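Local atomic coordinates of kinetochore-associated protein NSL1 homolog (Homo sapiens, PDB entry 5LSI), a protein that forms part of the MIS12 complex, which is required for kinetochore formation and for normal chromosome alignment and segregation during mitosis. Residues R32-L37 with D52-F57. Sequence-based numbering, arbitrary orientation.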
loop_
_atom_site.group_PDB
_atom_site.type_symbol
_atom_site.label_atom_id
_atom_site.label_comp_id
_atom_site.label_asym_id
_atom_site.label_seq_id
_atom_site.Cartn_x
_atom_site.Cartn_y
_atom_site.Cartn_z
ATOM N N ARG B 32 0.222 11.003 2.577
ATOM C CA ARG B 32 0.765 12.285 2.149
ATOM C C ARG B 32 1.209 12.245 0.694
ATOM O O ARG B 32 1.080 13.244 -0.020
ATOM C CB ARG B 32 1.930 12.681 3.060
ATOM C CG ARG B 32 2.605 13.995 2.705
ATOM C CD ARG B 32 3.408 14.529 3.887
ATOM N NE ARG B 32 4.456 15.460 3.473
ATOM C CZ ARG B 32 4.268 16.759 3.259
ATOM N NH1 ARG B 32 3.065 17.293 3.419
ATOM N NH2 ARG B 32 5.286 17.525 2.883
ATOM N N PHE B 33 1.714 11.099 0.233
ATOM C CA PHE B 33 2.168 10.996 -1.151
ATOM C C PHE B 33 0.999 10.982 -2.129
ATOM O O PHE B 33 1.144 11.442 -3.268
ATOM C CB PHE B 33 3.045 9.755 -1.317
ATOM C CG PHE B 33 4.297 9.798 -0.489
ATOM C CD1 PHE B 33 5.478 10.288 -1.022
ATOM C CD2 PHE B 33 4.286 9.378 0.831
ATOM C CE1 PHE B 33 6.627 10.342 -0.257
ATOM C CE2 PHE B 33 5.430 9.434 1.601
ATOM C CZ PHE B 33 6.602 9.915 1.056
ATOM N N VAL B 34 -0.162 10.476 -1.711
ATOM C CA VAL B 34 -1.346 10.577 -2.558
ATOM C C VAL B 34 -1.793 12.031 -2.676
ATOM O O VAL B 34 -2.195 12.485 -3.755
ATOM C CB VAL B 34 -2.472 9.681 -2.015
ATOM C CG1 VAL B 34 -3.718 9.819 -2.877
ATOM C CG2 VAL B 34 -2.015 8.233 -1.960
ATOM N N GLN B 35 -1.729 12.783 -1.571
ATOM C CA GLN B 35 -2.129 14.187 -1.598
ATOM C C GLN B 35 -1.250 14.998 -2.540
ATOM O O GLN B 35 -1.733 15.914 -3.214
ATOM C CB GLN B 35 -2.079 14.774 -0.186
ATOM C CG GLN B 35 -3.020 14.104 0.797
ATOM C CD GLN B 35 -4.472 14.428 0.519
ATOM O OE1 GLN B 35 -5.329 13.545 0.521
ATOM N NE2 GLN B 35 -4.759 15.705 0.285
ATOM N N LYS B 36 0.044 14.673 -2.607
ATOM C CA LYS B 36 0.953 15.406 -3.482
ATOM C C LYS B 36 0.587 15.259 -4.953
ATOM O O LYS B 36 1.023 16.075 -5.770
ATOM C CB LYS B 36 2.394 14.943 -3.259
ATOM C CG LYS B 36 2.871 15.046 -1.824
ATOM C CD LYS B 36 2.711 16.449 -1.269
ATOM C CE LYS B 36 4.057 17.031 -0.862
ATOM N NZ LYS B 36 3.936 18.420 -0.334
ATOM N N LEU B 37 -0.191 14.236 -5.311
ATOM C CA LEU B 37 -0.671 14.110 -6.683
ATOM C C LEU B 37 -1.610 15.239 -7.074
ATOM O O LEU B 37 -1.753 15.515 -8.270
ATOM C CB LEU B 37 -1.395 12.784 -6.875
ATOM C CG LEU B 37 -0.553 11.519 -6.837
ATOM C CD1 LEU B 37 -1.456 10.367 -6.452
ATOM C CD2 LEU B 37 0.090 11.284 -8.193
ATOM N N ASP B 52 -10.872 9.466 -4.157
ATOM C CA ASP B 52 -10.911 8.167 -4.824
ATOM C C ASP B 52 -9.551 7.482 -4.761
ATOM O O ASP B 52 -9.456 6.295 -4.422
ATOM C CB ASP B 52 -11.368 8.348 -6.273
ATOM C CG ASP B 52 -11.398 7.045 -7.044
ATOM O OD1 ASP B 52 -11.696 5.994 -6.436
ATOM O OD2 ASP B 52 -11.119 7.072 -8.261
ATOM N N ALA B 53 -8.482 8.224 -5.069
ATOM C CA ALA B 53 -7.140 7.644 -5.054
ATOM C C ALA B 53 -6.736 7.202 -3.654
ATOM O O ALA B 53 -6.125 6.142 -3.482
ATOM C CB ALA B 53 -6.125 8.645 -5.608
ATOM N N GLN B 54 -7.056 8.009 -2.639
ATOM C CA GLN B 54 -6.741 7.638 -1.264
ATOM C C GLN B 54 -7.460 6.356 -0.860
ATOM O O GLN B 54 -6.864 5.455 -0.257
ATOM C CB GLN B 54 -7.119 8.781 -0.321
ATOM C CG GLN B 54 -6.555 8.632 1.069
ATOM C CD GLN B 54 -5.111 9.075 1.141
ATOM O OE1 GLN B 54 -4.196 8.251 1.114
ATOM N NE2 GLN B 54 -4.895 10.385 1.228
ATOM N N TRP B 55 -8.754 6.265 -1.187
ATOM C CA TRP B 55 -9.555 5.098 -0.825
ATOM C C TRP B 55 -9.110 3.860 -1.598
ATOM O O TRP B 55 -9.098 2.751 -1.053
ATOM C CB TRP B 55 -11.035 5.402 -1.068
ATOM C CG TRP B 55 -11.939 4.221 -0.942
ATOM C CD1 TRP B 55 -12.082 3.400 0.146
ATOM C CD2 TRP B 55 -12.837 3.724 -1.939
ATOM N NE1 TRP B 55 -13.017 2.417 -0.123
ATOM C CE2 TRP B 55 -13.492 2.597 -1.397
ATOM C CE3 TRP B 55 -13.152 4.124 -3.239
ATOM C CZ2 TRP B 55 -14.442 1.867 -2.117
ATOM C CZ3 TRP B 55 -14.094 3.400 -3.952
ATOM C CH2 TRP B 55 -14.730 2.286 -3.391
ATOM N N THR B 56 -8.742 4.027 -2.870
ATOM C CA THR B 56 -8.172 2.919 -3.631
ATOM C C THR B 56 -6.855 2.467 -3.022
ATOM O O THR B 56 -6.596 1.263 -2.905
ATOM C CB THR B 56 -7.968 3.334 -5.089
ATOM O OG1 THR B 56 -9.231 3.684 -5.669
ATOM C CG2 THR B 56 -7.346 2.204 -5.882
ATOM N N PHE B 57 -6.014 3.420 -2.618
ATOM C CA PHE B 57 -4.731 3.080 -2.010
ATOM C C PHE B 57 -4.928 2.297 -0.718
ATOM O O PHE B 57 -4.330 1.233 -0.524
ATOM C CB PHE B 57 -3.922 4.353 -1.758
ATOM C CG PHE B 57 -2.688 4.137 -0.928
ATOM C CD1 PHE B 57 -1.596 3.462 -1.446
ATOM C CD2 PHE B 57 -2.619 4.620 0.371
ATOM C CE1 PHE B 57 -0.458 3.263 -0.681
ATOM C CE2 PHE B 57 -1.483 4.429 1.141
ATOM C CZ PHE B 57 -0.405 3.746 0.616
#
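Val34 of helix 20-35 packs against Ala53, Gln54 and Phe57 of helix 46-62. The closest CA pair is Val34 and Gln54, 6.3 Å apart. Val34 CG1 lies anti to its backbone N (chi1 178°) and meets Ala53 CB at 3.8 Å. The same methyl also touches the backbone N of Gln54. Val34 CG2 turns to Phe57 and approaches the ring obliquely, 4.3 Å from Phe57 CG. Phe57 also reaches Leu27 and Cys30, so this apolar layer continues along helix 20-35. An aromatic side chain of another protein chain packs on Val34 as well. Gln54 closes the packed part with a polar group. Its chain bends at chi2 (81°), which brings its amide against Val34. Gln54 OE1 sits 3.8 Å from both Val34 CB and Val34 CG2, is buried here, and has no polar partner in the model. Gln54 NE2 makes a weak hydrogen bond to Gly31 O.

The looser, solvent side begins at Gln35. Gln35 is exposed; its side chain reaches across from CG outward, and its OE1 comes closest, 3.3 Å from Gln54 NE2. The two amide planes are nearly coplanar (14° apart). An alanine in place of Gln54 would probably leave Gly31 O without this weak bond and uncover one flank of Val34. Val34 and Gln54 carry most of the contact. The arrangement is that of a helical hairpin: two consecutive helices, joined by a loop, packed side by side in this N-terminal part of NSL1.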